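The same site in two structures of endo-1,4-beta-Xylanase from Pseudoalteromonas haloplanktis, which hydrolyses internal beta-1,4 linkages of xylan, as a cold-adapted member of glycoside hydrolase family 8: PDB 1XW2 (chain A, 1.76 Å), residues 281-286 and 380-385, and PDB 1XWQ (chain B, 1.88 Å), residues 281-286 and 380-385. One frame, after least-squares fit of the local backbone (RMSD 0.09 Å); residues are numbered along the deposited sequences.

Structure 1 (1XW2); sequences DAWRVI and YYNGSL. It carries 1 engineered substitution outside these segments.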
loop_
_atom_site.group_PDB
_atom_site.type_symbol
_atom_site.label_atom_id
_atom_site.label_comp_id
_atom_site.label_asym_id
_atom_site.label_seq_id
_atom_site.Cartn_x
_atom_site.Cartn_y
_atom_site.Cartn_z
ATOM N N ASP A 281 8.378 1.926 -5.048
ATOM C CA ASP A 281 7.633 2.524 -3.935
ATOM C C ASP A 281 6.753 3.670 -4.424
ATOM O O ASP A 281 5.562 3.721 -4.118
ATOM C CB ASP A 281 8.583 3.046 -2.858
ATOM C CG ASP A 281 9.027 1.967 -1.895
ATOM O OD1 ASP A 281 9.190 0.803 -2.325
ATOM O OD2 ASP A 281 9.236 2.199 -0.687
ATOM N N ALA A 282 7.350 4.578 -5.197
ATOM C CA ALA A 282 6.658 5.771 -5.680
ATOM C C ALA A 282 5.406 5.469 -6.501
ATOM O O ALA A 282 4.487 6.285 -6.523
ATOM C CB ALA A 282 7.607 6.676 -6.464
ATOM N N TRP A 283 5.363 4.305 -7.159
ATOM C CA TRP A 283 4.164 3.900 -7.904
ATOM C C TRP A 283 2.915 4.060 -7.051
ATOM O O TRP A 283 1.849 4.423 -7.554
ATOM C CB TRP A 283 4.202 2.425 -8.288
ATOM C CG TRP A 283 5.244 1.976 -9.252
ATOM C CD1 TRP A 283 6.150 2.742 -9.935
ATOM C CD2 TRP A 283 5.482 0.626 -9.647
ATOM N NE1 TRP A 283 6.943 1.940 -10.724
ATOM C CE2 TRP A 283 6.553 0.636 -10.564
ATOM C CE3 TRP A 283 4.896 -0.604 -9.311
ATOM C CZ2 TRP A 283 7.051 -0.535 -11.147
ATOM C CZ3 TRP A 283 5.390 -1.762 -9.887
ATOM C CH2 TRP A 283 6.462 -1.721 -10.792
ATOM N N ARG A 284 3.055 3.763 -5.758
ATOM C CA ARG A 284 1.917 3.679 -4.845
ATOM C C ARG A 284 1.332 5.031 -4.467
ATOM O O ARG A 284 0.195 5.105 -3.995
ATOM C CB ARG A 284 2.303 2.919 -3.574
ATOM C CG ARG A 284 2.747 1.490 -3.825
ATOM C CD ARG A 284 2.641 0.592 -2.612
ATOM N NE ARG A 284 3.550 0.971 -1.527
ATOM C CZ ARG A 284 4.834 0.629 -1.459
ATOM N NH1 ARG A 284 5.403 -0.079 -2.427
ATOM N NH2 ARG A 284 5.561 1.006 -0.419
ATOM N N VAL A 285 2.103 6.096 -4.673
ATOM C CA VAL A 285 1.681 7.421 -4.224
ATOM C C VAL A 285 0.345 7.862 -4.834
ATOM O O VAL A 285 -0.584 8.179 -4.098
ATOM C CB VAL A 285 2.765 8.503 -4.435
ATOM C CG1 VAL A 285 2.255 9.862 -3.961
ATOM C CG2 VAL A 285 4.052 8.138 -3.699
ATOM N N ILE A 286 0.229 7.878 -6.159
ATOM C CA ILE A 286 -1.044 8.327 -6.736
ATOM C C ILE A 286 -2.179 7.319 -6.499
ATOM O O ILE A 286 -3.347 7.693 -6.471
ATOM C CB ILE A 286 -0.920 8.782 -8.221
ATOM C CG1 ILE A 286 -0.507 7.636 -9.150
ATOM C CG2 ILE A 286 0.043 9.983 -8.330
ATOM C CD1 ILE A 286 -0.693 7.990 -10.627
ATOM N N TYR A 380 5.129 -11.153 -7.084
ATOM C CA TYR A 380 4.944 -10.688 -5.706
ATOM C C TYR A 380 4.457 -9.243 -5.679
ATOM O O TYR A 380 3.411 -8.943 -5.104
ATOM C CB TYR A 380 6.213 -10.814 -4.856
ATOM C CG TYR A 380 6.165 -9.929 -3.618
ATOM C CD1 TYR A 380 5.366 -10.269 -2.519
ATOM C CD2 TYR A 380 6.888 -8.735 -3.561
ATOM C CE1 TYR A 380 5.311 -9.452 -1.388
ATOM C CE2 TYR A 380 6.830 -7.909 -2.440
ATOM C CZ TYR A 380 6.044 -8.275 -1.358
ATOM O OH TYR A 380 6.002 -7.452 -0.254
ATOM N N TYR A 381 5.223 -8.344 -6.287
ATOM C CA TYR A 381 4.863 -6.941 -6.209
ATOM C C TYR A 381 3.731 -6.618 -7.176
ATOM O O TYR A 381 2.766 -5.946 -6.799
ATOM C CB TYR A 381 6.072 -6.032 -6.416
ATOM C CG TYR A 381 5.807 -4.595 -6.029
ATOM C CD1 TYR A 381 5.186 -4.273 -4.821
ATOM C CD2 TYR A 381 6.167 -3.558 -6.877
ATOM C CE1 TYR A 381 4.931 -2.949 -4.478
ATOM C CE2 TYR A 381 5.927 -2.240 -6.540
ATOM C CZ TYR A 381 5.311 -1.938 -5.345
ATOM O OH TYR A 381 5.069 -0.621 -5.031
ATOM N N ASN A 382 3.842 -7.115 -8.407
ATOM C CA ASN A 382 2.785 -6.926 -9.398
ATOM C C ASN A 382 1.448 -7.496 -8.932
ATOM O O ASN A 382 0.411 -6.844 -9.067
ATOM C CB ASN A 382 3.184 -7.530 -10.753
ATOM C CG ASN A 382 4.287 -6.737 -11.451
ATOM O OD1 ASN A 382 5.287 -7.303 -11.904
ATOM N ND2 ASN A 382 4.105 -5.431 -11.552
ATOM N N GLY A 383 1.488 -8.708 -8.380
ATOM C CA GLY A 383 0.293 -9.405 -7.937
ATOM C C GLY A 383 -0.327 -8.828 -6.683
ATOM O O GLY A 383 -1.556 -8.782 -6.562
ATOM N N SER A 384 0.513 -8.391 -5.747
ATOM C CA SER A 384 0.020 -7.752 -4.524
ATOM C C SER A 384 -0.739 -6.466 -4.854
ATOM O O SER A 384 -1.830 -6.230 -4.333
ATOM C CB SER A 384 1.166 -7.462 -3.547
ATOM O OG SER A 384 1.727 -8.670 -3.050
ATOM N N LEU A 385 -0.160 -5.637 -5.720
ATOM C CA LEU A 385 -0.821 -4.397 -6.132
ATOM C C LEU A 385 -2.057 -4.659 -6.990
ATOM O O LEU A 385 -3.054 -3.938 -6.887
ATOM C CB LEU A 385 0.151 -3.466 -6.859
ATOM C CG LEU A 385 1.243 -2.825 -5.995
ATOM C CD1 LEU A 385 2.108 -1.898 -6.838
ATOM C CD2 LEU A 385 0.631 -2.075 -4.815
#
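Arg284 and Leu385 bring helices 283-296 and 379-392 closest together within these segments, their CA atoms 8.6 Å apart. Both helices belong to the (alpha/alpha)6 barrel expected for family 8, and the contact is buried, its centre about 7 Å from the centre of the molecule. Tyr381 spans the gap: its CG lies anti to the backbone N (chi1 -167°), which carries the phenol across to Arg284. Arg284 NH1 donates to Tyr381 OH at 2.7 Å with an N-H...O angle of 139°, and the guanidinium stands steeply, at 87°, to the phenol ring. The same OH bonds to Phe280 O, so two partners fix the end of the tyrosine, while Arg284 NH2 pairs with Asp144. Trp283 CE3 packs on Tyr381 CE2 at 3.4 Å. Trp283 NE1 is held by Gln327 O. Leu385 CD1 lies against one face of the Tyr381 ring, offset toward its rim, and meets the Trp283 ring at its edge, 3.9 Å from CE3; Leu385 CD2 touches Arg284 CD.

How the two compare
The difference lies in the bound sugars, each one unit of a larger molecule. The xylopyranose unit of chain C is modelled in 1XWQ alone, where it touches Asp281(B), Arg284(B), Tyr380(B) and Tyr381(B); no ligand or ion is modelled at that place in 1XW2. It adds a hydrogen bond from its O4 to Asp281(B) OD1 at 2.8 Å and a weak one from Arg284(B) NH1, and it lays carbon atoms against Tyr381(B). The chain D unit, likewise modelled in 1XWQ alone, touches Asn382(B).

The residues round the chain C unit answer with no movement beyond the error: the side chains of Asp281(A), Arg284(A), Tyr380(A) and Tyr381(A) keep their place in structure 2, as do Trp283(A) and Leu385(A), and the comparable CA atoms coincide. The bond Arg284(A) NH1 to Tyr381(A) OH, 2.7 Å, recurs as Arg284(B) NH1 to Tyr381(B) OH, 2.8 Å. Ser384(A) OG to Tyr380(A) O is likewise matched by Ser384(B) OG to Tyr380(B) O, 2.7 Å in both.

Structure 2 (1XWQ); sequences DAWRVI and YYNGSL. It carries 1 engineered substitution outside these segments. With XYP (beta-D-xylopyranose), chain C; XYP (beta-D-xylopyranose), chain D.
The backbones come nearest at Arg284 and Leu385, CA to CA 8.5 Å. Tyr381 spans the gap, its CG anti to the backbone N (chi1 -165°), which carries the phenol across to Arg284. Arg284 NH1 donates to Tyr381 OH at 2.8 Å, N-H...O angle 143°, and the guanidinium stands steeply, at 79°, to the phenol ring. Tyr381 OH bonds to Phe280 O, and Arg284 NH2 pairs with Asp144. Trp283 CE3 packs on Tyr381 CE2 at 3.4 Å. Trp283 NE1 is held by Gln327 O. Leu385 CD1 lies against one Tyr381 face, offset toward its rim, and meets the Trp283 ring edge; Leu385 CD2 touches Arg284 CD. On the opposite Tyr381 face lies the xylopyranose unit of chain C, part, like that of chain D, of a larger sugar. Its O4 donates to Asp281 OD1 at 2.8 Å and receives a weak bond from Arg284 NH1. This aromatic platform with polar partners is consistent with a sugar-binding groove. Asn382 ND2 donates to O2 of the chain D unit; Asn382 OD1 accepts from Gly343 N.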
loop_
_atom_site.group_PDB
_atom_site.type_symbol
_atom_site.label_atom_id
_atom_site.label_comp_id
_atom_site.label_asym_id
_atom_site.label_seq_id
_atom_site.Cartn_x
_atom_site.Cartn_y
_atom_site.Cartn_z
ATOM N N ASP B 281 8.453 1.932 -4.997
ATOM C CA ASP B 281 7.681 2.537 -3.905
ATOM C C ASP B 281 6.773 3.644 -4.452
ATOM O O ASP B 281 5.570 3.661 -4.182
ATOM C CB ASP B 281 8.612 3.151 -2.855
ATOM C CG ASP B 281 9.145 2.137 -1.857
ATOM O OD1 ASP B 281 9.289 0.936 -2.194
ATOM O OD2 ASP B 281 9.462 2.476 -0.698
ATOM N N ALA B 282 7.358 4.559 -5.226
ATOM C CA ALA B 282 6.640 5.737 -5.726
ATOM C C ALA B 282 5.389 5.423 -6.552
ATOM O O ALA B 282 4.461 6.236 -6.583
ATOM C CB ALA B 282 7.568 6.660 -6.497
ATOM N N TRP B 283 5.356 4.255 -7.205
ATOM C CA TRP B 283 4.167 3.829 -7.959
ATOM C C TRP B 283 2.911 3.986 -7.118
ATOM O O TRP B 283 1.851 4.360 -7.632
ATOM C CB TRP B 283 4.227 2.347 -8.322
ATOM C CG TRP B 283 5.260 1.911 -9.292
ATOM C CD1 TRP B 283 6.149 2.691 -9.988
ATOM C CD2 TRP B 283 5.512 0.565 -9.685
ATOM N NE1 TRP B 283 6.947 1.898 -10.778
ATOM C CE2 TRP B 283 6.574 0.587 -10.611
ATOM C CE3 TRP B 283 4.948 -0.675 -9.334
ATOM C CZ2 TRP B 283 7.087 -0.574 -11.188
ATOM C CZ3 TRP B 283 5.459 -1.828 -9.905
ATOM C CH2 TRP B 283 6.518 -1.770 -10.822
ATOM N N ARG B 284 3.045 3.677 -5.824
ATOM C CA ARG B 284 1.914 3.621 -4.899
ATOM C C ARG B 284 1.358 4.981 -4.501
ATOM O O ARG B 284 0.219 5.064 -4.027
ATOM C CB ARG B 284 2.301 2.860 -3.626
ATOM C CG ARG B 284 2.739 1.437 -3.870
ATOM C CD ARG B 284 2.571 0.522 -2.679
ATOM N NE ARG B 284 3.271 0.963 -1.465
ATOM C CZ ARG B 284 4.550 0.709 -1.199
ATOM N NH1 ARG B 284 5.303 0.063 -2.074
ATOM N NH2 ARG B 284 5.077 1.113 -0.057
ATOM N N VAL B 285 2.150 6.040 -4.658
ATOM C CA VAL B 285 1.713 7.355 -4.194
ATOM C C VAL B 285 0.371 7.797 -4.791
ATOM O O VAL B 285 -0.559 8.107 -4.046
ATOM C CB VAL B 285 2.788 8.456 -4.355
ATOM C CG1 VAL B 285 2.272 9.771 -3.785
ATOM C CG2 VAL B 285 4.095 8.054 -3.649
ATOM N N ILE B 286 0.239 7.822 -6.116
ATOM C CA ILE B 286 -1.042 8.300 -6.666
ATOM C C ILE B 286 -2.187 7.300 -6.445
ATOM O O ILE B 286 -3.355 7.690 -6.423
ATOM C CB ILE B 286 -0.948 8.795 -8.147
ATOM C CG1 ILE B 286 -0.552 7.664 -9.103
ATOM C CG2 ILE B 286 0.006 10.010 -8.257
ATOM C CD1 ILE B 286 -0.702 8.047 -10.571
ATOM N N TYR B 380 5.192 -11.066 -7.051
ATOM C CA TYR B 380 4.987 -10.594 -5.676
ATOM C C TYR B 380 4.450 -9.167 -5.657
ATOM O O TYR B 380 3.369 -8.911 -5.130
ATOM C CB TYR B 380 6.253 -10.677 -4.806
ATOM C CG TYR B 380 6.150 -9.799 -3.573
ATOM C CD1 TYR B 380 5.304 -10.148 -2.516
ATOM C CD2 TYR B 380 6.856 -8.597 -3.481
ATOM C CE1 TYR B 380 5.182 -9.337 -1.390
ATOM C CE2 TYR B 380 6.735 -7.771 -2.354
ATOM C CZ TYR B 380 5.894 -8.151 -1.316
ATOM O OH TYR B 380 5.766 -7.350 -0.198
ATOM N N TYR B 381 5.216 -8.240 -6.224
ATOM C CA TYR B 381 4.862 -6.833 -6.135
ATOM C C TYR B 381 3.714 -6.500 -7.081
ATOM O O TYR B 381 2.739 -5.851 -6.681
ATOM C CB TYR B 381 6.086 -5.944 -6.375
ATOM C CG TYR B 381 5.883 -4.509 -5.949
ATOM C CD1 TYR B 381 5.511 -4.192 -4.641
ATOM C CD2 TYR B 381 6.077 -3.465 -6.848
ATOM C CE1 TYR B 381 5.318 -2.875 -4.253
ATOM C CE2 TYR B 381 5.890 -2.147 -6.466
ATOM C CZ TYR B 381 5.506 -1.857 -5.173
ATOM O OH TYR B 381 5.316 -0.546 -4.791
ATOM N N ASN B 382 3.823 -6.960 -8.324
ATOM C CA ASN B 382 2.759 -6.775 -9.307
ATOM C C ASN B 382 1.447 -7.429 -8.898
ATOM O O ASN B 382 0.386 -6.821 -9.016
ATOM C CB ASN B 382 3.200 -7.287 -10.672
ATOM C CG ASN B 382 4.242 -6.392 -11.314
ATOM O OD1 ASN B 382 4.062 -5.178 -11.397
ATOM N ND2 ASN B 382 5.349 -6.990 -11.760
ATOM N N GLY B 383 1.528 -8.668 -8.414
ATOM C CA GLY B 383 0.358 -9.412 -7.981
ATOM C C GLY B 383 -0.298 -8.846 -6.740
ATOM O O GLY B 383 -1.524 -8.840 -6.653
ATOM N N SER B 384 0.507 -8.374 -5.783
ATOM C CA SER B 384 -0.027 -7.755 -4.565
ATOM C C SER B 384 -0.802 -6.479 -4.889
ATOM O O SER B 384 -1.919 -6.288 -4.408
ATOM C CB SER B 384 1.087 -7.445 -3.561
ATOM O OG SER B 384 1.679 -8.632 -3.055
ATOM N N LEU B 385 -0.201 -5.610 -5.702
ATOM C CA LEU B 385 -0.864 -4.373 -6.116
ATOM C C LEU B 385 -2.081 -4.643 -7.000
ATOM O O LEU B 385 -3.092 -3.947 -6.890
ATOM C CB LEU B 385 0.114 -3.430 -6.813
ATOM C CG LEU B 385 1.249 -2.867 -5.942
ATOM C CD1 LEU B 385 2.215 -2.008 -6.775
ATOM C CD2 LEU B 385 0.710 -2.096 -4.761
HETATM C C1 XYP C . 9.782 -4.134 -4.753
HETATM C C2 XYP C . 9.615 -4.805 -3.416
HETATM C C3 XYP C . 8.786 -3.968 -2.448
HETATM C C4 XYP C . 9.226 -2.503 -2.433
HETATM C C5 XYP C . 9.348 -2.008 -3.871
HETATM O O2 XYP C . 8.995 -6.057 -3.596
HETATM O O3 XYP C . 8.903 -4.552 -1.169
HETATM O O4 XYP C . 8.301 -1.693 -1.733
HETATM O O5 XYP C . 10.228 -2.857 -4.597
HETATM O O1 XYP D . 9.731 -5.510 -15.223
HETATM C C1 XYP D . 9.461 -6.701 -14.507
HETATM C C2 XYP D . 8.457 -6.466 -13.397
HETATM C C3 XYP D . 9.088 -5.614 -12.283
HETATM C C4 XYP D . 10.437 -6.186 -11.833
HETATM C C5 XYP D . 11.327 -6.466 -13.047
HETATM O O2 XYP D . 7.306 -5.830 -13.918
HETATM O O3 XYP D . 8.201 -5.497 -11.189
HETATM O O4 XYP D . 11.119 -5.272 -10.997
HETATM O O5 XYP D . 10.623 -7.232 -14.019
#